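PDB 4O5J: uncharacterized protein from Helicobacter pylori, which is the adhesin SabA, whose extracellular domain probably binds sialic acid-bearing glycans on host surfaces to attach the bacterium. Local coordinates for residues N85-S99 / Y337-I350. Residues are numbered along the deposited sequence; the frame is centred on the assembly and turned at random.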
ATOM      1  N   ASN A  85       0.669   5.621  -7.542  1.00 40.56           N
ATOM      2  CA  ASN A  85       1.383   6.459  -6.603  1.00 42.18           C
ATOM      3  C   ASN A  85       1.924   5.592  -5.417  1.00 42.13           C
ATOM      4  O   ASN A  85       3.050   5.786  -4.947  1.00 43.01           O
ATOM      5  CB  ASN A  85       0.525   7.594  -6.086  1.00 36.70           C
ATOM      6  CG  ASN A  85       1.248   8.312  -4.939  1.00 46.94           C
ATOM      7  OD1 ASN A  85       2.177   9.109  -5.150  1.00 46.06           O
ATOM      8  ND2 ASN A  85       0.892   7.953  -3.690  1.00 48.34           N
ATOM      9  N   ALA A  86       1.111   4.644  -4.948  1.00 40.69           N
ATOM     10  CA  ALA A  86       1.550   3.745  -3.881  1.00 43.12           C
ATOM     11  C   ALA A  86       2.787   2.957  -4.367  1.00 43.67           C
ATOM     12  O   ALA A  86       3.775   2.806  -3.640  1.00 42.63           O
ATOM     13  CB  ALA A  86       0.423   2.805  -3.495  1.00 37.43           C
ATOM     14  N   VAL A  87       2.731   2.429  -5.601  1.00 41.02           N
ATOM     15  CA  VAL A  87       3.868   1.729  -6.152  1.00 37.90           C
ATOM     16  C   VAL A  87       5.129   2.603  -6.158  1.00 41.65           C
ATOM     17  O   VAL A  87       6.209   2.140  -5.776  1.00 41.44           O
ATOM     18  CB  VAL A  87       3.583   1.239  -7.599  1.00 38.90           C
ATOM     19  CG1 VAL A  87       4.837   0.677  -8.235  1.00 37.57           C
ATOM     20  CG2 VAL A  87       2.465   0.202  -7.594  1.00 39.59           C
ATOM     21  N   GLN A  88       5.010   3.851  -6.587  1.00 37.28           N
ATOM     22  CA  GLN A  88       6.127   4.774  -6.572  1.00 43.17           C
ATOM     23  C   GLN A  88       6.735   4.881  -5.171  1.00 44.08           C
ATOM     24  O   GLN A  88       7.982   4.808  -5.003  1.00 42.10           O
ATOM     25  CB  GLN A  88       5.724   6.162  -7.055  1.00 44.13           C
ATOM     26  CG  GLN A  88       5.635   6.308  -8.575  1.00 52.27           C
ATOM     27  CD  GLN A  88       7.008   6.154  -9.286  1.00 72.97           C
ATOM     28  OE1 GLN A  88       8.083   5.924  -8.671  1.00 70.37           O
ATOM     29  NE2 GLN A  88       6.977   6.310 -10.593  1.00 90.91           N
ATOM     30  N   ALA A  89       5.888   5.048  -4.173  1.00 40.31           N
ATOM     31  CA  ALA A  89       6.371   5.169  -2.773  1.00 38.63           C
ATOM     32  C   ALA A  89       7.118   3.911  -2.345  1.00 36.51           C
ATOM     33  O   ALA A  89       8.228   3.984  -1.790  1.00 37.67           O
ATOM     34  CB  ALA A  89       5.204   5.433  -1.811  1.00 36.05           C
ATOM     35  N   VAL A  90       6.533   2.754  -2.583  1.00 33.71           N
ATOM     36  CA  VAL A  90       7.123   1.496  -2.119  1.00 35.78           C
ATOM     37  C   VAL A  90       8.470   1.237  -2.813  1.00 34.11           C
ATOM     38  O   VAL A  90       9.461   0.924  -2.141  1.00 36.56           O
ATOM     39  CB  VAL A  90       6.150   0.325  -2.335  1.00 36.01           C
ATOM     40  CG1 VAL A  90       6.842  -1.025  -2.065  1.00 31.12           C
ATOM     41  CG2 VAL A  90       4.931   0.541  -1.439  1.00 32.33           C
ATOM     42  N   ILE A  91       8.530   1.419  -4.129  1.00 36.49           N
ATOM     43  CA  ILE A  91       9.798   1.222  -4.874  1.00 38.37           C
ATOM     44  C   ILE A  91      10.867   2.197  -4.400  1.00 40.05           C
ATOM     45  O   ILE A  91      11.991   1.806  -4.112  1.00 37.70           O
ATOM     46  CB  ILE A  91       9.595   1.404  -6.418  1.00 42.64           C
ATOM     47  CG1 ILE A  91       8.604   0.395  -7.011  1.00 43.91           C
ATOM     48  CG2 ILE A  91      10.924   1.211  -7.135  1.00 36.39           C
ATOM     49  CD1 ILE A  91       8.942  -1.035  -6.756  1.00 39.07           C
ATOM     50  N   THR A  92      10.515   3.474  -4.327  1.00 35.67           N
ATOM     51  CA  THR A  92      11.424   4.489  -3.824  1.00 33.12           C
ATOM     52  C   THR A  92      11.967   4.097  -2.436  1.00 38.82           C
ATOM     53  O   THR A  92      13.156   4.279  -2.136  1.00 32.93           O
ATOM     54  CB  THR A  92      10.717   5.815  -3.690  1.00 37.74           C
ATOM     55  OG1 THR A  92      10.309   6.242  -4.994  1.00 40.46           O
ATOM     56  CG2 THR A  92      11.643   6.850  -3.100  1.00 31.69           C
ATOM     57  N   SER A  93      11.100   3.517  -1.599  1.00 28.84           N
ATOM     58  CA  SER A  93      11.532   3.204  -0.261  1.00 38.83           C
ATOM     59  C   SER A  93      12.451   1.941  -0.260  1.00 40.53           C
ATOM     60  O   SER A  93      13.397   1.833   0.536  1.00 32.40           O
ATOM     61  CB  SER A  93      10.343   3.150   0.696  1.00 34.93           C
ATOM     62  OG  SER A  93       9.617   2.010   0.465  1.00 53.02           O
ATOM     63  N   VAL A  94      12.164   0.984  -1.147  1.00 32.51           N
ATOM     64  CA  VAL A  94      13.046  -0.167  -1.298  1.00 31.89           C
ATOM     65  C   VAL A  94      14.440   0.286  -1.756  1.00 33.66           C
ATOM     66  O   VAL A  94      15.478  -0.151  -1.210  1.00 31.80           O
ATOM     67  CB  VAL A  94      12.469  -1.196  -2.316  1.00 32.13           C
ATOM     68  CG1 VAL A  94      13.529  -2.247  -2.649  1.00 25.53           C
ATOM     69  CG2 VAL A  94      11.200  -1.856  -1.772  1.00 25.75           C
ATOM     70  N   LEU A  95      14.505   1.154  -2.760  1.00 32.60           N
ATOM     71  CA  LEU A  95      15.823   1.632  -3.245  1.00 31.87           C
ATOM     72  C   LEU A  95      16.446   2.552  -2.179  1.00 33.26           C
ATOM     73  O   LEU A  95      17.648   2.650  -2.055  1.00 35.34           O
ATOM     74  CB  LEU A  95      15.659   2.380  -4.571  1.00 27.38           C
ATOM     75  CG  LEU A  95      15.361   1.447  -5.750  1.00 32.29           C
ATOM     76  CD1 LEU A  95      14.950   2.236  -7.014  1.00 33.30           C
ATOM     77  CD2 LEU A  95      16.587   0.558  -6.010  1.00 31.47           C
ATOM     78  N   GLY A  96      15.617   3.232  -1.394  1.00 32.52           N
ATOM     79  CA  GLY A  96      16.108   4.042  -0.287  1.00 29.02           C
ATOM     80  C   GLY A  96      16.732   3.160   0.762  1.00 32.98           C
ATOM     81  O   GLY A  96      17.823   3.451   1.256  1.00 30.50           O
ATOM     82  N   PHE A  97      16.070   2.072   1.113  1.00 31.70           N
ATOM     83  CA  PHE A  97      16.668   1.168   2.064  1.00 31.44           C
ATOM     84  C   PHE A  97      17.981   0.580   1.541  1.00 33.26           C
ATOM     85  O   PHE A  97      18.995   0.481   2.249  1.00 33.68           O
ATOM     86  CB  PHE A  97      15.711   0.054   2.482  1.00 30.44           C
ATOM     87  CG  PHE A  97      16.335  -0.888   3.448  1.00 39.09           C
ATOM     88  CD1 PHE A  97      16.383  -0.581   4.797  1.00 33.77           C
ATOM     89  CD2 PHE A  97      16.960  -2.052   3.011  1.00 33.29           C
ATOM     90  CE1 PHE A  97      17.005  -1.433   5.697  1.00 35.05           C
ATOM     91  CE2 PHE A  97      17.585  -2.905   3.898  1.00 39.54           C
ATOM     92  CZ  PHE A  97      17.602  -2.611   5.252  1.00 43.54           C
ATOM     93  N   TRP A  98      17.958   0.151   0.285  1.00 30.06           N
ATOM     94  CA  TRP A  98      19.183  -0.398  -0.326  1.00 28.25           C
ATOM     95  C   TRP A  98      20.304   0.604  -0.216  1.00 29.92           C
ATOM     96  O   TRP A  98      21.475   0.286   0.084  1.00 31.27           O
ATOM     97  CB  TRP A  98      18.932  -0.730  -1.815  1.00 29.57           C
ATOM     98  CG  TRP A  98      20.209  -1.048  -2.465  1.00 30.74           C
ATOM     99  CD1 TRP A  98      20.959  -0.226  -3.254  1.00 33.07           C
ATOM    100  CD2 TRP A  98      20.968  -2.296  -2.326  1.00 35.38           C
ATOM    101  NE1 TRP A  98      22.116  -0.872  -3.650  1.00 36.38           N
ATOM    102  CE2 TRP A  98      22.162  -2.136  -3.114  1.00 34.84           C
ATOM    103  CE3 TRP A  98      20.771  -3.483  -1.630  1.00 29.45           C
ATOM    104  CZ2 TRP A  98      23.129  -3.145  -3.219  1.00 30.75           C
ATOM    105  CZ3 TRP A  98      21.727  -4.503  -1.740  1.00 30.88           C
ATOM    106  CH2 TRP A  98      22.893  -4.322  -2.530  1.00 31.28           C
ATOM    107  N   SER A  99      19.967   1.853  -0.467  1.00 27.03           N
ATOM    108  CA  SER A  99      20.940   2.955  -0.356  1.00 27.84           C
ATOM    109  C   SER A  99      21.535   3.050   1.069  1.00 34.81           C
ATOM    110  O   SER A  99      22.763   3.277   1.226  1.00 32.98           O
ATOM    111  CB  SER A  99      20.248   4.239  -0.728  1.00 29.59           C
ATOM    112  OG  SER A  99      21.186   5.248  -0.767  1.00 42.51           O
ATOM    113  N   TYR A 337      21.185   8.007  -4.689  1.00 61.59           N
ATOM    114  CA  TYR A 337      19.752   7.838  -4.956  1.00 59.92           C
ATOM    115  C   TYR A 337      18.867   9.014  -4.439  1.00 68.18           C
ATOM    116  O   TYR A 337      18.381   8.964  -3.309  1.00 71.19           O
ATOM    117  CB  TYR A 337      19.262   6.465  -4.460  1.00 53.29           C
ATOM    118  CG  TYR A 337      17.844   6.209  -4.762  1.00 48.71           C
ATOM    119  CD1 TYR A 337      17.451   6.001  -6.098  1.00 45.31           C
ATOM    120  CD2 TYR A 337      16.862   6.170  -3.717  1.00 45.63           C
ATOM    121  CE1 TYR A 337      16.109   5.770  -6.388  1.00 50.95           C
ATOM    122  CE2 TYR A 337      15.492   5.916  -4.009  1.00 48.12           C
ATOM    123  CZ  TYR A 337      15.132   5.722  -5.361  1.00 53.18           C
ATOM    124  OH  TYR A 337      13.798   5.451  -5.773  1.00 55.27           O
ATOM    125  N   ARG A 338      18.682  10.050  -5.283  1.00 70.70           N
ATOM    126  CA  ARG A 338      17.995  11.305  -4.910  1.00 67.57           C
ATOM    127  C   ARG A 338      16.469  11.201  -4.880  1.00 69.54           C
ATOM    128  O   ARG A 338      15.813  12.025  -4.217  1.00 60.88           O
ATOM    129  CB  ARG A 338      18.444  12.472  -5.783  1.00 70.51           C
ATOM    130  CG  ARG A 338      19.858  12.939  -5.407  1.00 75.00           C
ATOM    131  CD  ARG A 338      20.297  14.223  -6.092  1.00 90.17           C
ATOM    132  NE  ARG A 338      19.414  15.340  -5.763  1.00121.76           N
ATOM    133  CZ  ARG A 338      19.549  16.153  -4.710  1.00127.30           C
ATOM    134  NH1 ARG A 338      20.541  15.978  -3.827  1.00120.15           N
ATOM    135  NH2 ARG A 338      18.673  17.150  -4.543  1.00115.24           N
ATOM    136  N   GLN A 339      15.916  10.181  -5.563  1.00 61.58           N
ATOM    137  CA  GLN A 339      14.469   9.970  -5.672  1.00 60.91           C
ATOM    138  C   GLN A 339      13.821   9.978  -4.275  1.00 61.23           C
ATOM    139  O   GLN A 339      12.658  10.363  -4.116  1.00 59.59           O
ATOM    140  CB  GLN A 339      14.138   8.639  -6.437  1.00 65.43           C
ATOM    141  CG  GLN A 339      14.297   8.759  -7.908  1.00 76.83           C
ATOM    142  CD  GLN A 339      13.293   9.756  -8.393  1.00 99.54           C
ATOM    143  OE1 GLN A 339      12.104   9.598  -8.146  1.00116.40           O
ATOM    144  NE2 GLN A 339      13.755  10.816  -9.037  1.00109.99           N
ATOM    145  N   VAL A 340      14.593   9.563  -3.271  1.00 54.30           N
ATOM    146  CA  VAL A 340      14.129   9.435  -1.907  1.00 52.14           C
ATOM    147  C   VAL A 340      13.634  10.817  -1.357  1.00 59.95           C
ATOM    148  O   VAL A 340      12.996  10.892  -0.298  1.00 64.79           O
ATOM    149  CB  VAL A 340      15.233   8.736  -1.037  1.00 49.05           C
ATOM    150  CG1 VAL A 340      16.051   9.745  -0.247  1.00 45.42           C
ATOM    151  CG2 VAL A 340      14.616   7.696  -0.125  1.00 46.13           C
ATOM    152  N   VAL A 341      13.902  11.896  -2.105  1.00 60.98           N
ATOM    153  CA  VAL A 341      13.535  13.218  -1.684  1.00 66.76           C
ATOM    154  C   VAL A 341      12.033  13.415  -1.986  1.00 68.96           C
ATOM    155  O   VAL A 341      11.370  14.269  -1.403  1.00 68.38           O
ATOM    156  CB  VAL A 341      14.457  14.265  -2.353  1.00 67.98           C
ATOM    157  CG1 VAL A 341      13.920  14.692  -3.715  1.00 63.67           C
ATOM    158  CG2 VAL A 341      14.616  15.433  -1.451  1.00 89.60           C
ATOM    159  N   ASN A 342      11.498  12.609  -2.892  1.00 53.43           N
ATOM    160  CA  ASN A 342      10.075  12.632  -3.189  1.00 53.04           C
ATOM    161  C   ASN A 342       9.265  11.729  -2.293  1.00 52.67           C
ATOM    162  O   ASN A 342       8.046  11.723  -2.391  1.00 54.15           O
ATOM    163  CB  ASN A 342       9.832  12.213  -4.636  1.00 55.64           C
ATOM    164  CG  ASN A 342      10.582  13.115  -5.607  1.00 69.61           C
ATOM    165  OD1 ASN A 342      10.626  14.323  -5.424  1.00 75.41           O
ATOM    166  ND2 ASN A 342      11.197  12.536  -6.613  1.00 74.68           N
ATOM    167  N   LEU A 343       9.939  10.951  -1.434  1.00 48.05           N
ATOM    168  CA  LEU A 343       9.260   9.871  -0.693  1.00 45.03           C
ATOM    169  C   LEU A 343       8.104  10.379   0.168  1.00 45.41           C
ATOM    170  O   LEU A 343       6.969   9.905   0.063  1.00 52.33           O
ATOM    171  CB  LEU A 343      10.244   9.080   0.147  1.00 38.44           C
ATOM    172  CG  LEU A 343       9.589   7.991   0.949  1.00 42.09           C
ATOM    173  CD1 LEU A 343       8.771   7.042   0.046  1.00 36.30           C
ATOM    174  CD2 LEU A 343      10.619   7.232   1.789  1.00 44.75           C
ATOM    175  N   ASN A 344       8.385  11.359   0.999  1.00 39.54           N
ATOM    176  CA  ASN A 344       7.408  11.794   1.920  1.00 50.19           C
ATOM    177  C   ASN A 344       6.153  12.391   1.237  1.00 53.85           C
ATOM    178  O   ASN A 344       5.024  12.196   1.700  1.00 56.68           O
ATOM    179  CB  ASN A 344       7.999  12.730   2.953  1.00 57.16           C
ATOM    180  CG  ASN A 344       7.013  12.955   4.082  1.00 70.15           C
ATOM    181  OD1 ASN A 344       6.326  13.967   4.121  1.00 79.25           O
ATOM    182  ND2 ASN A 344       6.826  11.937   4.921  1.00 71.95           N
ATOM    183  N   GLN A 345       6.334  13.102   0.141  1.00 51.30           N
ATOM    184  CA  GLN A 345       5.219  13.644  -0.600  1.00 56.28           C
ATOM    185  C   GLN A 345       4.361  12.477  -1.151  1.00 50.41           C
ATOM    186  O   GLN A 345       3.124  12.502  -1.101  1.00 53.14           O
ATOM    187  CB  GLN A 345       5.730  14.528  -1.741  1.00 52.70           C
ATOM    188  CG  GLN A 345       4.676  14.831  -2.771  1.00 71.72           C
ATOM    189  CD  GLN A 345       3.578  15.754  -2.193  1.00 97.47           C
ATOM    190  OE1 GLN A 345       3.816  16.939  -1.981  1.00108.94           O
ATOM    191  NE2 GLN A 345       2.381  15.207  -1.920  1.00 90.41           N
ATOM    192  N   GLU A 346       5.016  11.434  -1.643  1.00 48.35           N
ATOM    193  CA  GLU A 346       4.279  10.289  -2.192  1.00 45.69           C
ATOM    194  C   GLU A 346       3.486   9.564  -1.100  1.00 45.14           C
ATOM    195  O   GLU A 346       2.338   9.133  -1.317  1.00 54.31           O
ATOM    196  CB  GLU A 346       5.255   9.331  -2.831  1.00 43.00           C
ATOM    197  CG  GLU A 346       5.874   9.917  -4.067  1.00 47.01           C
ATOM    198  CD  GLU A 346       7.062   9.090  -4.573  1.00 48.77           C
ATOM    199  OE1 GLU A 346       7.511   8.152  -3.881  1.00 54.02           O
ATOM    200  OE2 GLU A 346       7.578   9.385  -5.660  1.00 60.94           O
ATOM    201  N   VAL A 347       4.093   9.411   0.070  1.00 39.69           N
ATOM    202  CA  VAL A 347       3.434   8.785   1.201  1.00 42.51           C
ATOM    203  C   VAL A 347       2.210   9.612   1.629  1.00 47.19           C
ATOM    204  O   VAL A 347       1.117   9.065   1.869  1.00 49.51           O
ATOM    205  CB  VAL A 347       4.403   8.605   2.392  1.00 42.76           C
ATOM    206  CG1 VAL A 347       3.639   8.177   3.658  1.00 40.99           C
ATOM    207  CG2 VAL A 347       5.482   7.603   2.008  1.00 41.42           C
ATOM    208  N   GLN A 348       2.376  10.932   1.690  1.00 49.53           N
ATOM    209  CA  GLN A 348       1.255  11.799   2.091  1.00 53.88           C
ATOM    210  C   GLN A 348       0.144  11.701   1.061  1.00 51.65           C
ATOM    211  O   GLN A 348      -1.032  11.732   1.386  1.00 54.01           O
ATOM    212  CB  GLN A 348       1.700  13.234   2.222  1.00 59.85           C
ATOM    213  CG  GLN A 348       2.660  13.447   3.408  1.00 77.87           C
ATOM    214  CD  GLN A 348       2.134  12.881   4.742  1.00 91.08           C
ATOM    215  OE1 GLN A 348       1.024  13.228   5.184  1.00 93.11           O
ATOM    216  NE2 GLN A 348       2.939  12.023   5.391  1.00 80.04           N
ATOM    217  N   THR A 349       0.523  11.569  -0.203  1.00 47.56           N
ATOM    218  CA  THR A 349      -0.493  11.392  -1.254  1.00 45.19           C
ATOM    219  C   THR A 349      -1.334  10.125  -1.031  1.00 51.56           C
ATOM    220  O   THR A 349      -2.549  10.138  -1.303  1.00 56.17           O
ATOM    221  CB  THR A 349       0.150  11.389  -2.634  1.00 48.22           C
ATOM    222  OG1 THR A 349       0.773  12.668  -2.848  1.00 55.45           O
ATOM    223  CG2 THR A 349      -0.838  11.089  -3.747  1.00 41.55           C
ATOM    224  N   ILE A 350      -0.715   9.032  -0.581  1.00 48.10           N
ATOM    225  CA  ILE A 350      -1.469   7.834  -0.247  1.00 41.37           C
ATOM    226  C   ILE A 350      -2.487   8.186   0.840  1.00 41.95           C
ATOM    227  O   ILE A 350      -3.648   7.818   0.751  1.00 49.25           O
ATOM    228  CB  ILE A 350      -0.595   6.731   0.324  1.00 39.69           C
ATOM    229  CG1 ILE A 350       0.539   6.403  -0.627  1.00 39.22           C
ATOM    230  CG2 ILE A 350      -1.448   5.499   0.523  1.00 36.39           C
ATOM    231  CD1 ILE A 350       1.421   5.283  -0.088  1.00 43.13           C
TER
HETATM  232  O   HOH W   1       3.184  12.297  -4.744  1.00 79.30           O
HETATM  233  O   HOH W   2       9.983   8.678  -6.171  1.00 65.88           O
HETATM  234  O   HOH W   3      22.941   6.113  -3.002  1.00 73.30           O
HETATM  235  O   HOH W   4      19.422   7.512  -1.346  1.00 75.33           O
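Helix 82-101 packs against the start of helix 343-396 and the loop and 3-10 turn leading into it, in a buried contact within the largely helical adhesion domain. The axes of 85-99 and 343-350 come within 8.8 Å, with their N-to-C directions 143° apart, roughly antiparallel. Glu346 acts as a knob, its side chain set among Asn85, Gln88, Ala89 and Thr92. Beyond CG the chain is extended (chi2 169°), and OE1 lies 3.4 Å from Ala89 CA. A water bridges Glu346 OE2 and Thr92 OG1; Gln339 OE1 is also within its reach, less certainly because that side chain is poorly ordered. Thr92 OG1 itself donates to Gln88 O.

At one end, Asn85 ND2 donates to Glu346 O, 3.0 Å away and almost straight. The acceptor lies in the Asn85 amide plane. Ile350 N reaches the same oxygen from the other side of the Glu346 carbonyl plane, so two bonds grip it. Beside them Ile350 CD1 lies 4.2 Å from Ala89 CB.

At the other end, Leu95 CB sits over one face of the Tyr337 ring in a CH-pi contact, 3.7 Å from the centroid. Val340 CG2 packs on Gly96 CA at 4.0 Å. Two waters bridge Ser99 OG to the Tyr337 backbone.

Gln163 of helix 146-163 hydrogen-bonds both Tyr337 OH and Thr92 OG1. Helix 241-268 packs on Ala86 and Ser93, while helix 313-320 packs on Leu343 and Val347.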